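Local structure of glutathione peroxidase-like peroxiredoxin HYR1 (Saccharomyces cerevisiae, 3CMI) at residues Lys33-Val38 with Thr66-Pro71; Cys44-Gln49 with Ile131-Glu136. The protein reduces hydroperoxides at the expense of thioredoxin and relays hydroperoxide stress by oxidising the transcription activator YAP1. All coordinates share one frame; numbering follows the deposited sequence.

Interaction 1 (Lys33-Val38 with Thr66-Pro71); sequences KVVLIV and TIIGFP
Five backbone hydrogen bonds run between Val34-Val38 and Thr66-Phe70, pairing two parallel strands in register from Val35 beside Thr66 to Val38 beside Gly69. Leu36 grips the neighbouring strand twice, its N giving a bond to Thr66 O (3.0 Å, 172° at the hydrogen) and its O taking one from Ile68 N. Val38 does the same two residues on, with N to Ile68 O and O accepting from Phe70 N at 2.8 Å. Ile67 CA adds a C-H...O contact to Leu36 O at 3.3 Å.

Beta-branched residues suit these extended backbones, and their methyls pack on both faces. On the Leu36-Ile67 face, Val38 turns CG1 into the position between its backbone N and carbonyl carbon (chi1 59°), where it meets Ile67 CG2 at 3.6 Å; Gly69, beside Val38, adds no side chain here. On the other face Val35 CG1 touches Ile68 CG1 at 3.8 Å, while Ile37 CG2 approaches the Phe70 ring obliquely, 3.7 Å from CE1. Helix 47-60 lies against Leu36 and Ile67, and helix 113-121 against Ile37 and Phe70. The strands are the two parallel arms of a beta-alpha-beta unit in the thioredoxin-like fold.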
# COMPACT_ATOMS: atom_id res chain seq x y z
N LYS A 33 10.82 -7.74 -3.51
CA LYS A 33 10.56 -6.31 -3.68
C LYS A 33 10.10 -5.68 -2.38
O LYS A 33 9.35 -6.29 -1.61
CB LYS A 33 9.49 -6.07 -4.76
CG LYS A 33 10.01 -5.98 -6.19
CD LYS A 33 10.38 -7.34 -6.74
CE LYS A 33 10.79 -7.27 -8.22
NZ LYS A 33 9.58 -7.15 -9.09
N VAL A 34 10.56 -4.46 -2.13
CA VAL A 34 9.98 -3.61 -1.10
C VAL A 34 8.67 -3.04 -1.66
O VAL A 34 8.63 -2.58 -2.80
CB VAL A 34 10.96 -2.48 -0.67
CG1 VAL A 34 10.30 -1.51 0.32
CG2 VAL A 34 12.24 -3.08 -0.07
N VAL A 35 7.60 -3.11 -0.88
CA VAL A 35 6.28 -2.70 -1.35
C VAL A 35 5.64 -1.67 -0.42
O VAL A 35 5.59 -1.87 0.80
CB VAL A 35 5.31 -3.92 -1.51
CG1 VAL A 35 4.00 -3.50 -2.18
CG2 VAL A 35 5.97 -5.04 -2.32
N LEU A 36 5.15 -0.58 -1.00
CA LEU A 36 4.35 0.40 -0.27
C LEU A 36 2.89 0.17 -0.66
O LEU A 36 2.55 0.26 -1.84
CB LEU A 36 4.82 1.81 -0.63
CG LEU A 36 4.59 3.07 0.23
CD1 LEU A 36 3.57 4.01 -0.39
CD2 LEU A 36 4.21 2.76 1.68
N ILE A 37 2.04 -0.19 0.30
CA ILE A 37 0.63 -0.35 0.01
C ILE A 37 -0.15 0.85 0.53
O ILE A 37 -0.12 1.16 1.72
CB ILE A 37 0.06 -1.70 0.53
CG1 ILE A 37 0.78 -2.87 -0.15
CG2 ILE A 37 -1.46 -1.79 0.27
CD1 ILE A 37 0.32 -4.23 0.29
N VAL A 38 -0.83 1.54 -0.38
CA VAL A 38 -1.53 2.77 -0.05
C VAL A 38 -2.99 2.72 -0.52
O VAL A 38 -3.28 2.39 -1.67
CB VAL A 38 -0.79 4.02 -0.63
CG1 VAL A 38 -0.66 3.95 -2.16
CG2 VAL A 38 -1.48 5.30 -0.21
N THR A 66 8.01 -1.07 -5.39
CA THR A 66 6.77 -0.74 -6.07
C THR A 66 5.73 -0.19 -5.10
O THR A 66 5.90 -0.30 -3.88
CB THR A 66 6.21 -1.94 -6.88
OG1 THR A 66 5.25 -1.45 -7.82
CG2 THR A 66 5.57 -2.99 -5.96
N ILE A 67 4.68 0.41 -5.65
CA ILE A 67 3.54 0.90 -4.89
C ILE A 67 2.26 0.28 -5.44
O ILE A 67 2.01 0.34 -6.64
CB ILE A 67 3.41 2.44 -4.94
CG1 ILE A 67 4.71 3.11 -4.45
CG2 ILE A 67 2.22 2.91 -4.08
CD1 ILE A 67 4.75 4.60 -4.68
N ILE A 68 1.47 -0.33 -4.55
CA ILE A 68 0.16 -0.84 -4.95
C ILE A 68 -0.89 0.10 -4.38
O ILE A 68 -1.01 0.25 -3.16
CB ILE A 68 -0.07 -2.32 -4.49
CG1 ILE A 68 1.17 -3.20 -4.75
CG2 ILE A 68 -1.33 -2.91 -5.14
CD1 ILE A 68 1.62 -3.30 -6.24
N GLY A 69 -1.62 0.78 -5.27
CA GLY A 69 -2.65 1.73 -4.85
C GLY A 69 -4.04 1.12 -4.88
O GLY A 69 -4.46 0.58 -5.90
N PHE A 70 -4.74 1.19 -3.75
CA PHE A 70 -6.11 0.68 -3.66
C PHE A 70 -7.12 1.83 -3.56
O PHE A 70 -7.23 2.48 -2.52
CB PHE A 70 -6.27 -0.24 -2.44
CG PHE A 70 -5.64 -1.60 -2.61
CD1 PHE A 70 -4.31 -1.82 -2.26
CD2 PHE A 70 -6.39 -2.67 -3.07
CE1 PHE A 70 -3.73 -3.08 -2.40
CE2 PHE A 70 -5.83 -3.94 -3.21
CZ PHE A 70 -4.49 -4.14 -2.87
N PRO A 71 -7.84 2.11 -4.66
CA PRO A 71 -8.99 3.01 -4.61
C PRO A 71 -10.04 2.57 -3.59
O PRO A 71 -10.28 1.37 -3.42
CB PRO A 71 -9.58 2.91 -6.03
CG PRO A 71 -8.41 2.56 -6.88
CD PRO A 71 -7.58 1.64 -6.04

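Interaction 2 (Cys44-Gln49 with Ile131-Glu136); sequences CGFTPQ and IKWNFE
Gln49 and Phe46 close on the ring of Phe135 to make the tight part of this contact. Gln49 CB stands over the ring centre, 3.7 Å from the centroid and 12° off its normal, a CH-pi contact that suits the aliphatic base of a glutamine. Phe46 sets CG at the edge of the same ring, in its plane, with CB 3.7 Å from Phe135 CZ, and the two ring planes are turned 57° apart in an oblique pairing. Gln49 CG lies along the ring near CD2 and CE2, and the bend at chi2 (67°) turns the amide back so that NE2 makes a weak hydrogen bond of 2.9 Å to Phe46 O. Its NE2 thus has a weak partner within its own segment while its methylene groups serve the apolar contact.

The looser side is formed by Trp133, an exposed residue that meets Phe46 rim to rim, CH2 to CE1 at 3.5 Å, with neither ring over the face of the other. Asn134 ND2 lies beside both, 3.8 Å from Phe46 CZ and over one face of the Trp133 ring, toward its rim. Cys44, whose thiol passes through the sulfenic acid intermediate, is exposed and does not touch 131-136. Phe46 is the N-cap residue of helix 47-60, so the aromatic cluster joins that helix start to the loop leading into strand 137-140; Tyr50 meets Phe135 edge-to-face, and Val40 and Ala41 of strand 34-41 pack alongside.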
# COMPACT_ATOMS: atom_id res chain seq x y z
N CYS A 44 -11.80 12.78 -6.82
CA CYS A 44 -10.74 13.69 -7.24
C CYS A 44 -10.43 14.75 -6.18
O CYS A 44 -11.14 14.87 -5.18
CB CYS A 44 -11.13 14.38 -8.56
SG CYS A 44 -11.53 13.26 -9.92
N GLY A 45 -9.35 15.50 -6.40
CA GLY A 45 -8.99 16.62 -5.54
C GLY A 45 -7.88 16.34 -4.55
O GLY A 45 -7.76 17.02 -3.53
N PHE A 46 -7.05 15.34 -4.85
CA PHE A 46 -5.94 14.96 -3.98
C PHE A 46 -4.60 14.90 -4.73
O PHE A 46 -3.72 14.11 -4.38
CB PHE A 46 -6.25 13.63 -3.27
CG PHE A 46 -7.40 13.71 -2.31
CD1 PHE A 46 -7.21 14.16 -1.01
CD2 PHE A 46 -8.68 13.33 -2.71
CE1 PHE A 46 -8.27 14.24 -0.12
CE2 PHE A 46 -9.75 13.41 -1.82
CZ PHE A 46 -9.55 13.86 -0.52
N THR A 47 -4.45 15.76 -5.73
CA THR A 47 -3.28 15.78 -6.63
C THR A 47 -1.90 15.79 -5.93
O THR A 47 -1.02 15.04 -6.34
CB THR A 47 -3.37 16.94 -7.66
OG1 THR A 47 -4.73 17.15 -8.04
CG2 THR A 47 -2.54 16.62 -8.90
N PRO A 48 -1.71 16.64 -4.89
CA PRO A 48 -0.41 16.64 -4.20
C PRO A 48 0.01 15.27 -3.66
O PRO A 48 1.19 14.95 -3.65
CB PRO A 48 -0.63 17.62 -3.04
CG PRO A 48 -1.70 18.52 -3.51
CD PRO A 48 -2.62 17.65 -4.31
N GLN A 49 -0.96 14.47 -3.22
CA GLN A 49 -0.70 13.15 -2.66
C GLN A 49 -0.21 12.15 -3.71
O GLN A 49 0.73 11.40 -3.47
CB GLN A 49 -1.94 12.61 -1.94
CG GLN A 49 -2.24 13.30 -0.60
CD GLN A 49 -2.65 14.76 -0.74
OE1 GLN A 49 -2.10 15.64 -0.06
NE2 GLN A 49 -3.60 15.03 -1.62
N ILE A 131 -8.72 1.50 8.92
CA ILE A 131 -8.08 2.62 8.24
C ILE A 131 -8.86 3.89 8.57
O ILE A 131 -10.09 3.91 8.47
CB ILE A 131 -8.06 2.40 6.70
CG1 ILE A 131 -7.42 1.03 6.35
CG2 ILE A 131 -7.36 3.57 5.98
CD1 ILE A 131 -5.96 0.83 6.84
N LYS A 132 -8.14 4.93 8.97
CA LYS A 132 -8.77 6.17 9.45
C LYS A 132 -9.20 7.10 8.32
O LYS A 132 -10.28 7.68 8.37
CB LYS A 132 -7.85 6.91 10.43
CG LYS A 132 -8.04 6.55 11.90
CD LYS A 132 -7.40 5.20 12.25
CE LYS A 132 -7.66 4.80 13.71
NZ LYS A 132 -6.79 5.52 14.68
N TRP A 133 -8.34 7.26 7.31
CA TRP A 133 -8.63 8.14 6.18
C TRP A 133 -7.89 7.73 4.91
O TRP A 133 -7.15 6.74 4.91
CB TRP A 133 -8.32 9.61 6.55
CG TRP A 133 -9.35 10.58 6.03
CD1 TRP A 133 -10.64 10.72 6.48
CD2 TRP A 133 -9.18 11.53 4.98
NE1 TRP A 133 -11.28 11.70 5.76
CE2 TRP A 133 -10.41 12.22 4.84
CE3 TRP A 133 -8.11 11.88 4.14
CZ2 TRP A 133 -10.60 13.24 3.89
CZ3 TRP A 133 -8.30 12.89 3.20
CH2 TRP A 133 -9.54 13.55 3.08
N ASN A 134 -8.11 8.48 3.84
CA ASN A 134 -7.37 8.30 2.59
C ASN A 134 -5.86 8.31 2.80
O ASN A 134 -5.36 9.02 3.68
CB ASN A 134 -7.75 9.39 1.59
CG ASN A 134 -9.18 9.29 1.12
OD1 ASN A 134 -9.66 8.20 0.80
ND2 ASN A 134 -9.87 10.42 1.07
N PHE A 135 -5.14 7.52 2.01
CA PHE A 135 -3.66 7.56 1.94
C PHE A 135 -2.92 7.06 3.19
O PHE A 135 -1.83 7.54 3.49
CB PHE A 135 -3.15 8.95 1.51
CG PHE A 135 -3.76 9.45 0.24
CD1 PHE A 135 -3.37 8.92 -0.99
CD2 PHE A 135 -4.73 10.44 0.26
CE1 PHE A 135 -3.94 9.38 -2.18
CE2 PHE A 135 -5.31 10.91 -0.92
CZ PHE A 135 -4.91 10.38 -2.14
N GLU A 136 -3.51 6.11 3.89
CA GLU A 136 -2.77 5.35 4.90
C GLU A 136 -1.84 4.38 4.17
O GLU A 136 -2.16 3.90 3.07
CB GLU A 136 -3.74 4.61 5.83
CG GLU A 136 -3.23 4.47 7.24
CD GLU A 136 -4.33 4.18 8.26
OE1 GLU A 136 -4.26 3.11 8.89
OE2 GLU A 136 -5.24 5.01 8.45

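Overall arrangement
The centres of the two interactions lie about 14 Å apart, interaction 1 about 4 Å from the centre of the folded chain and interaction 2 about 12 Å from it. They meet directly where Val38 CG2 packs on Phe135 CA and Glu136 O. Along the sequence their segments alternate: 33-38, 44-49, 66-71, then 131-136. Strand 34-41 of the central sheet leads to the loop with the catalytic Cys44, helix 47-60 starts just beyond it, and strand 65-72 returns parallel to the first. Interaction 1 therefore joins the two strands of this crossover, whereas interaction 2 ties its helix start, close in sequence to the reactive cysteine, to the loop before strand 137-140, the antiparallel neighbour of strand 34-41.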